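Long-range contacts in ATP synthase epsilon chain (Caldalkalibacillus thermarum TA2.A1, PDB 5IK2), which belongs to the rotary F1 part of ATP synthase, can bind ATP itself, and probably takes part in making ATP from ADP with the proton gradient: residues H[24-29]-H[46-51]; H[60-65]-H[81-86]; H[88-93]-H[126-131]. The protein carries 2 engineered substitutions. All blocks are in the same frame, centred on the assembly; numbering follows the deposited sequence.

Contact 1 (H[24-29]-H[46-51])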
# COMPACT_ATOMS: atom_id res chain seq x y z
N ILE H 24 -26.35 -10.78 -68.95
CA ILE H 24 -26.71 -12.17 -69.22
C ILE H 24 -27.02 -12.86 -67.89
O ILE H 24 -26.12 -13.04 -67.06
CB ILE H 24 -25.58 -12.93 -69.96
CG1 ILE H 24 -25.09 -12.16 -71.21
CG2 ILE H 24 -26.04 -14.34 -70.35
CD1 ILE H 24 -26.13 -11.96 -72.30
N ALA H 25 -28.28 -13.24 -67.70
CA ALA H 25 -28.74 -13.90 -66.48
C ALA H 25 -29.55 -15.15 -66.83
O ALA H 25 -30.32 -15.14 -67.79
CB ALA H 25 -29.59 -12.95 -65.65
N ARG H 26 -29.36 -16.21 -66.05
CA ARG H 26 -30.02 -17.50 -66.30
C ARG H 26 -31.34 -17.60 -65.53
O ARG H 26 -31.36 -17.98 -64.36
CB ARG H 26 -29.08 -18.65 -65.94
CG ARG H 26 -29.51 -20.00 -66.50
CD ARG H 26 -28.58 -21.11 -66.03
NE ARG H 26 -27.19 -20.86 -66.41
CZ ARG H 26 -26.13 -21.50 -65.92
NH1 ARG H 26 -26.26 -22.46 -65.00
NH2 ARG H 26 -24.91 -21.17 -66.34
N GLY H 27 -32.43 -17.24 -66.21
CA GLY H 27 -33.77 -17.34 -65.63
C GLY H 27 -34.24 -18.78 -65.50
O GLY H 27 -33.69 -19.68 -66.13
N VAL H 28 -35.26 -18.98 -64.66
CA VAL H 28 -35.86 -20.31 -64.46
C VAL H 28 -36.45 -20.92 -65.75
O VAL H 28 -36.42 -22.14 -65.92
CB VAL H 28 -36.93 -20.33 -63.33
CG1 VAL H 28 -36.26 -20.18 -61.97
CG2 VAL H 28 -38.01 -19.26 -63.53
N GLU H 29 -36.95 -20.07 -66.65
CA GLU H 29 -37.49 -20.50 -67.94
C GLU H 29 -36.45 -20.50 -69.06
O GLU H 29 -36.55 -21.30 -70.00
CB GLU H 29 -38.68 -19.61 -68.34
CG GLU H 29 -39.81 -19.55 -67.32
CD GLU H 29 -40.37 -20.91 -66.95
OE1 GLU H 29 -40.62 -21.72 -67.86
OE2 GLU H 29 -40.55 -21.18 -65.74
N LYS H 46 -32.06 -19.05 -61.66
CA LYS H 46 -31.38 -20.25 -61.17
C LYS H 46 -30.07 -19.83 -60.52
O LYS H 46 -29.51 -18.78 -60.85
CB LYS H 46 -31.09 -21.23 -62.30
CG LYS H 46 -32.33 -21.81 -62.96
CD LYS H 46 -31.96 -22.74 -64.11
CE LYS H 46 -33.20 -23.33 -64.76
NZ LYS H 46 -32.86 -24.25 -65.88
N THR H 47 -29.58 -20.65 -59.60
CA THR H 47 -28.26 -20.45 -59.00
C THR H 47 -27.23 -20.66 -60.10
O THR H 47 -26.99 -21.79 -60.54
CB THR H 47 -28.02 -21.40 -57.81
OG1 THR H 47 -28.95 -21.10 -56.77
CG2 THR H 47 -26.60 -21.26 -57.27
N ALA H 48 -26.64 -19.55 -60.56
CA ALA H 48 -25.73 -19.56 -61.71
C ALA H 48 -24.91 -18.26 -61.76
O ALA H 48 -25.22 -17.30 -61.04
CB ALA H 48 -26.52 -19.74 -62.99
N PRO H 49 -23.86 -18.21 -62.61
CA PRO H 49 -23.14 -16.95 -62.80
C PRO H 49 -23.95 -15.92 -63.59
O PRO H 49 -24.60 -16.27 -64.57
CB PRO H 49 -21.90 -17.36 -63.60
CG PRO H 49 -21.78 -18.84 -63.44
CD PRO H 49 -23.19 -19.33 -63.30
N VAL H 50 -23.92 -14.66 -63.13
CA VAL H 50 -24.50 -13.53 -63.87
C VAL H 50 -23.35 -12.82 -64.59
O VAL H 50 -22.45 -12.30 -63.95
CB VAL H 50 -25.23 -12.54 -62.93
CG1 VAL H 50 -25.76 -11.34 -63.72
CG2 VAL H 50 -26.35 -13.24 -62.19
N ARG H 51 -23.40 -12.82 -65.92
CA ARG H 51 -22.33 -12.25 -66.75
C ARG H 51 -22.73 -10.86 -67.26
O ARG H 51 -23.75 -10.71 -67.92
CB ARG H 51 -22.01 -13.20 -67.91
CG ARG H 51 -21.03 -12.66 -68.95
CD ARG H 51 -20.24 -13.77 -69.64
NE ARG H 51 -21.03 -14.98 -69.88
CZ ARG H 51 -21.90 -15.16 -70.88
NH1 ARG H 51 -22.14 -14.20 -71.78
NH2 ARG H 51 -22.56 -16.31 -70.97
O HOH W 1 -27.44 -16.04 -63.91
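Ile24 and Arg51 form an antiparallel hydrogen-bonded pair between strands 19-26 and 48-54 in the beta-sandwich domain of the epsilon subunit, close to where this pairing runs out. The backbone bonds come first. Ile24 N reaches Arg51 O at 2.8 Å, and Arg51 N returns a bond to Ile24 O at 3.0 Å. Two residues on, Pro49 has no N-H to offer and the chains part: a water accepts from Arg26 N at 2.9 Å and donates to Pro49 O, bridging the two strands. The carbonyl of Arg26 then turns to the loop and accepts the N-H of Lys46 (Lys46 N to Arg26 O 3.0 Å).

The remaining contacts are side-chain packing. The side chains of Ile24 and Arg51 lie alongside each other, with Ile24 CG1 3.6 Å from Arg51 NH1 and CB and CG2 of Ile24 over one face of the Arg51 guanidinium. Lys46, extended beyond CG, lays its CE 3.6 Å from Val28 O, while Val28 also packs on an apolar side chain of another protein's chain. Arg26 starts with CG anti to the backbone N (chi1 -164°) and turns at its third torsion (-58°). Its guanidinium lies over the methyl group of Ala48, whose CB sits 3.4 Å from Arg26 NH1, against one face and displaced from the centre of the group.

Contact 2 (H[60-65]-H[81-86])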
# COMPACT_ATOMS: atom_id res chain seq x y z
N LEU H 60 -18.09 -11.85 -64.15
CA LEU H 60 -18.98 -12.89 -63.62
C LEU H 60 -19.23 -12.65 -62.14
O LEU H 60 -18.29 -12.42 -61.38
CB LEU H 60 -18.36 -14.28 -63.81
CG LEU H 60 -18.02 -14.73 -65.23
CD1 LEU H 60 -17.41 -16.13 -65.20
CD2 LEU H 60 -19.24 -14.70 -66.14
N ILE H 61 -20.50 -12.69 -61.73
CA ILE H 61 -20.90 -12.62 -60.32
C ILE H 61 -21.61 -13.94 -59.98
O ILE H 61 -22.59 -14.30 -60.64
CB ILE H 61 -21.85 -11.44 -60.04
CG1 ILE H 61 -21.24 -10.11 -60.51
CG2 ILE H 61 -22.20 -11.37 -58.55
CD1 ILE H 61 -21.57 -9.73 -61.93
N ALA H 62 -21.11 -14.64 -58.97
CA ALA H 62 -21.73 -15.88 -58.49
C ALA H 62 -22.99 -15.53 -57.71
O ALA H 62 -22.89 -14.98 -56.62
CB ALA H 62 -20.75 -16.66 -57.62
N VAL H 63 -24.16 -15.85 -58.27
CA VAL H 63 -25.45 -15.52 -57.65
C VAL H 63 -26.23 -16.80 -57.32
O VAL H 63 -26.32 -17.71 -58.15
CB VAL H 63 -26.31 -14.63 -58.58
CG1 VAL H 63 -27.70 -14.38 -58.00
CG2 VAL H 63 -25.59 -13.31 -58.85
N SER H 64 -26.78 -16.86 -56.11
CA SER H 64 -27.64 -17.97 -55.67
C SER H 64 -28.86 -17.44 -54.91
O SER H 64 -28.74 -16.52 -54.11
CB SER H 64 -26.85 -18.95 -54.80
OG SER H 64 -26.69 -18.48 -53.48
N GLY H 65 -30.02 -18.04 -55.17
CA GLY H 65 -31.26 -17.68 -54.50
C GLY H 65 -31.70 -16.25 -54.76
O GLY H 65 -32.00 -15.51 -53.83
N THR H 81 -27.05 -14.51 -51.88
CA THR H 81 -25.62 -14.28 -51.95
C THR H 81 -25.21 -13.84 -53.36
O THR H 81 -25.77 -14.31 -54.35
CB THR H 81 -24.82 -15.53 -51.56
OG1 THR H 81 -25.24 -16.64 -52.37
CG2 THR H 81 -25.04 -15.87 -50.10
N ALA H 82 -24.25 -12.93 -53.42
CA ALA H 82 -23.66 -12.46 -54.68
C ALA H 82 -22.20 -12.09 -54.43
O ALA H 82 -21.92 -11.27 -53.54
CB ALA H 82 -24.44 -11.27 -55.22
N GLU H 83 -21.28 -12.69 -55.18
CA GLU H 83 -19.85 -12.42 -55.02
C GLU H 83 -19.14 -12.28 -56.37
O GLU H 83 -19.37 -13.07 -57.28
CB GLU H 83 -19.15 -13.52 -54.22
CG GLU H 83 -19.65 -13.70 -52.78
CD GLU H 83 -20.69 -14.79 -52.60
OE1 GLU H 83 -20.94 -15.58 -53.53
OE2 GLU H 83 -21.27 -14.85 -51.49
N LEU H 84 -18.26 -11.28 -56.46
CA LEU H 84 -17.29 -11.16 -57.54
C LEU H 84 -16.18 -12.21 -57.31
O LEU H 84 -16.06 -12.71 -56.19
CB LEU H 84 -16.67 -9.76 -57.56
CG LEU H 84 -17.62 -8.57 -57.77
CD1 LEU H 84 -16.99 -7.29 -57.26
CD2 LEU H 84 -18.01 -8.44 -59.24
N PRO H 85 -15.38 -12.54 -58.35
CA PRO H 85 -14.35 -13.59 -58.20
C PRO H 85 -13.38 -13.39 -57.03
O PRO H 85 -13.09 -14.34 -56.30
CB PRO H 85 -13.60 -13.53 -59.54
CG PRO H 85 -14.59 -12.98 -60.50
CD PRO H 85 -15.35 -11.96 -59.71
N GLU H 86 -12.90 -12.15 -56.86
CA GLU H 86 -11.91 -11.82 -55.82
C GLU H 86 -12.39 -11.99 -54.37
O GLU H 86 -11.56 -12.19 -53.48
CB GLU H 86 -11.35 -10.40 -56.03
CG GLU H 86 -12.33 -9.23 -55.84
CD GLU H 86 -12.90 -8.68 -57.13
OE1 GLU H 86 -13.07 -9.44 -58.11
OE2 GLU H 86 -13.20 -7.46 -57.17
O HOH W 2 -23.53 -16.67 -54.36
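An antiparallel ladder in the beta-sandwich domain, through which the short strand 81-83 joins the sheet along strand 57-64, pairs Ala62 with Glu83 and Ser64 with Thr81. Thr81 and Glu83 bind ATP in another structure of this protein; no nucleotide is bound to this chain here. Ala62 N bonds Glu83 O at 2.9 Å and Glu83 N bonds Ala62 O at 3.1 Å. The Ser64-Thr81 rung is longer: Ser64 N to Thr81 O is 3.3 Å, and the return bond from Thr81 N is weak. Between the rungs, the non-hydrogen-bonded pair Val63-Ala82 makes CA-H...O contacts, Ala82 CA to Ala62 O and Val63 CA to Thr81 O.

Side-chain polarity gathers on one face. Ser64 OG stands between its own backbone N and carbonyl carbon (chi1 78°) and donates to Thr81 OG1 at 2.6 Å. A water links Thr81 OG1 to Ala62 O and Glu83 OE1, and Glu83 OE2 makes a salt bridge to Arg127. An alanine in place of Ser64 removes OG, which would probably leave Thr81 OG1 to the water alone and freer to turn, and Arg123 NE without this weak partner. On the other face Ile61 CG2 meets Ala82 CB at 4.0 Å, and Ile61 CG1 runs beside Leu84 CD2 at 3.9 Å.

Helix 114-133 covers the polar face, with Val130 on Ala62 and Arg127 on Thr81; Ile8 of strand 4-9 packs on Ile61 and Ala82 from the other, and strand 48-54 pairs with the other edge of 57-64.

Contact 3 (H[88-93]-H[126-131]); sequences IAVEAA and VRLQVA. Engineered in segment 88-93: Ala89 (natural residue Asp), Ala92 (natural residue Arg).
Ile88 drives into a hollow on helix 114-133 lined by Arg127, Val130 and Ala131, at the end of the C-terminal helical hairpin of the epsilon subunit. An anti chi2 (162°) carries its CD1 deep into the hollow, 3.5 Å from Arg127 O and 4.0 Å from Val130 CG1, whose side chain it crosses at about a right angle. The CG2 branch of Ile88 spreads over the near wall and meets Arg127 CB at 3.9 Å.

Next to it the bump comes from helix 114-133: Leu128 pushes CD2 into a shallow dip between Val90 and Ala93, 3.9 Å from Ala93 CB and 4.0 Å from Val90 O. The Ala93 methyl also nears Arg127 CB. Val90 fits between Leu128 and Ala131: CG1 faces Leu128 CD2 and CG2 rests on Ala131 CB at 4.0 Å. Between these segments the fit is mostly apolar, with carbonyl oxygens of Arg127 and Val90 touched by methyl groups.

Ala89, engineered from Asp, holds the N-cap position of helix 90-104, and Ala92 is engineered from Arg. Both positions, like Arg127, belong to the ATP site seen in another structure of this protein. From the packed base of its side chain Arg127 extends toward Glu83 on strand 81-83. Ile88 also touches Glu83, and helix 114-133 lies on the sandwich as well, with Val130 against Leu60 and Val126 against Pro49.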
# COMPACT_ATOMS: atom_id res chain seq x y z
N ILE H 88 -14.56 -14.37 -53.07
CA ILE H 88 -15.09 -15.71 -52.80
C ILE H 88 -14.06 -16.52 -52.01
O ILE H 88 -12.89 -16.60 -52.41
CB ILE H 88 -15.41 -16.46 -54.12
CG1 ILE H 88 -16.62 -15.81 -54.82
CG2 ILE H 88 -15.70 -17.94 -53.88
CD1 ILE H 88 -16.75 -16.15 -56.29
N ALA H 89 -14.49 -17.11 -50.90
CA ALA H 89 -13.65 -18.03 -50.12
C ALA H 89 -13.62 -19.40 -50.82
O ALA H 89 -14.59 -20.16 -50.77
CB ALA H 89 -14.18 -18.16 -48.70
N VAL H 90 -12.49 -19.71 -51.46
CA VAL H 90 -12.38 -20.87 -52.36
C VAL H 90 -12.37 -22.20 -51.59
O VAL H 90 -13.07 -23.14 -51.98
CB VAL H 90 -11.14 -20.75 -53.29
CG1 VAL H 90 -10.94 -22.02 -54.12
CG2 VAL H 90 -11.29 -19.54 -54.20
N GLU H 91 -11.57 -22.28 -50.53
CA GLU H 91 -11.49 -23.49 -49.70
C GLU H 91 -12.80 -23.83 -48.99
O GLU H 91 -13.14 -25.00 -48.83
CB GLU H 91 -10.35 -23.39 -48.68
CG GLU H 91 -8.96 -23.36 -49.29
CD GLU H 91 -8.61 -24.63 -50.04
OE1 GLU H 91 -8.69 -25.72 -49.43
OE2 GLU H 91 -8.27 -24.55 -51.24
N ALA H 92 -13.53 -22.79 -48.56
CA ALA H 92 -14.86 -22.97 -47.96
C ALA H 92 -15.86 -23.55 -48.96
O ALA H 92 -16.71 -24.36 -48.58
CB ALA H 92 -15.37 -21.64 -47.42
N ALA H 93 -15.75 -23.14 -50.22
CA ALA H 93 -16.62 -23.65 -51.30
C ALA H 93 -16.33 -25.10 -51.66
O ALA H 93 -17.25 -25.87 -51.95
CB ALA H 93 -16.50 -22.77 -52.54
N VAL H 126 -21.21 -22.92 -58.22
CA VAL H 126 -21.24 -21.62 -58.91
C VAL H 126 -20.16 -20.67 -58.37
O VAL H 126 -19.55 -19.93 -59.15
CB VAL H 126 -22.65 -20.98 -58.84
CG1 VAL H 126 -22.64 -19.52 -59.30
CG2 VAL H 126 -23.62 -21.78 -59.69
N ARG H 127 -19.92 -20.70 -57.06
CA ARG H 127 -18.81 -19.95 -56.45
C ARG H 127 -17.44 -20.39 -56.97
O ARG H 127 -16.54 -19.55 -57.14
CB ARG H 127 -18.85 -20.07 -54.91
CG ARG H 127 -19.84 -19.12 -54.25
CD ARG H 127 -20.00 -19.43 -52.78
NE ARG H 127 -20.81 -18.43 -52.08
CZ ARG H 127 -21.20 -18.51 -50.81
NH1 ARG H 127 -20.85 -19.54 -50.04
NH2 ARG H 127 -21.94 -17.53 -50.29
N LEU H 128 -17.28 -21.69 -57.22
CA LEU H 128 -16.04 -22.23 -57.80
C LEU H 128 -15.86 -21.87 -59.27
O LEU H 128 -14.74 -21.57 -59.70
CB LEU H 128 -15.98 -23.76 -57.62
CG LEU H 128 -15.88 -24.23 -56.16
CD1 LEU H 128 -16.33 -25.68 -56.02
CD2 LEU H 128 -14.47 -24.05 -55.62
N GLN H 129 -16.94 -21.90 -60.05
CA GLN H 129 -16.92 -21.48 -61.46
C GLN H 129 -16.47 -20.03 -61.65
O GLN H 129 -15.64 -19.74 -62.51
CB GLN H 129 -18.31 -21.64 -62.11
CG GLN H 129 -18.71 -23.08 -62.44
CD GLN H 129 -20.13 -23.18 -62.96
OE1 GLN H 129 -20.59 -22.33 -63.73
NE2 GLN H 129 -20.84 -24.22 -62.54
N VAL H 130 -17.02 -19.13 -60.83
CA VAL H 130 -16.71 -17.70 -60.90
C VAL H 130 -15.30 -17.41 -60.35
O VAL H 130 -14.65 -16.46 -60.79
CB VAL H 130 -17.80 -16.85 -60.20
CG1 VAL H 130 -17.42 -15.37 -60.16
CG2 VAL H 130 -19.14 -17.03 -60.90
N ALA H 131 -14.84 -18.21 -59.39
CA ALA H 131 -13.47 -18.10 -58.86
C ALA H 131 -12.40 -18.52 -59.88
O ALA H 131 -11.33 -17.91 -59.93
CB ALA H 131 -13.33 -18.92 -57.58

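How the contacts relate
Contacts 1 and 2 are neighbours in one sheet: strands 48-54 and 57-64 run side by side, Val50 N to Ile61 O and Ala48 N to Val63 O being probable hydrogen bonds between them. Contact 2 is buried, whereas contacts 1 and 3 are partly buried, and contact 1 ends among exposed basic side chains. Contact 3 lies farther from the chain centre and joins the two arms of the helical hairpin, exchanging backbone ladders for apolar packing. Its helix 114-133 nevertheless meets both strand contacts, through a salt bridge to contact 2 and packing on Pro49 of contact 1. Contacts 2 and 3 together hold five positions of the ATP site.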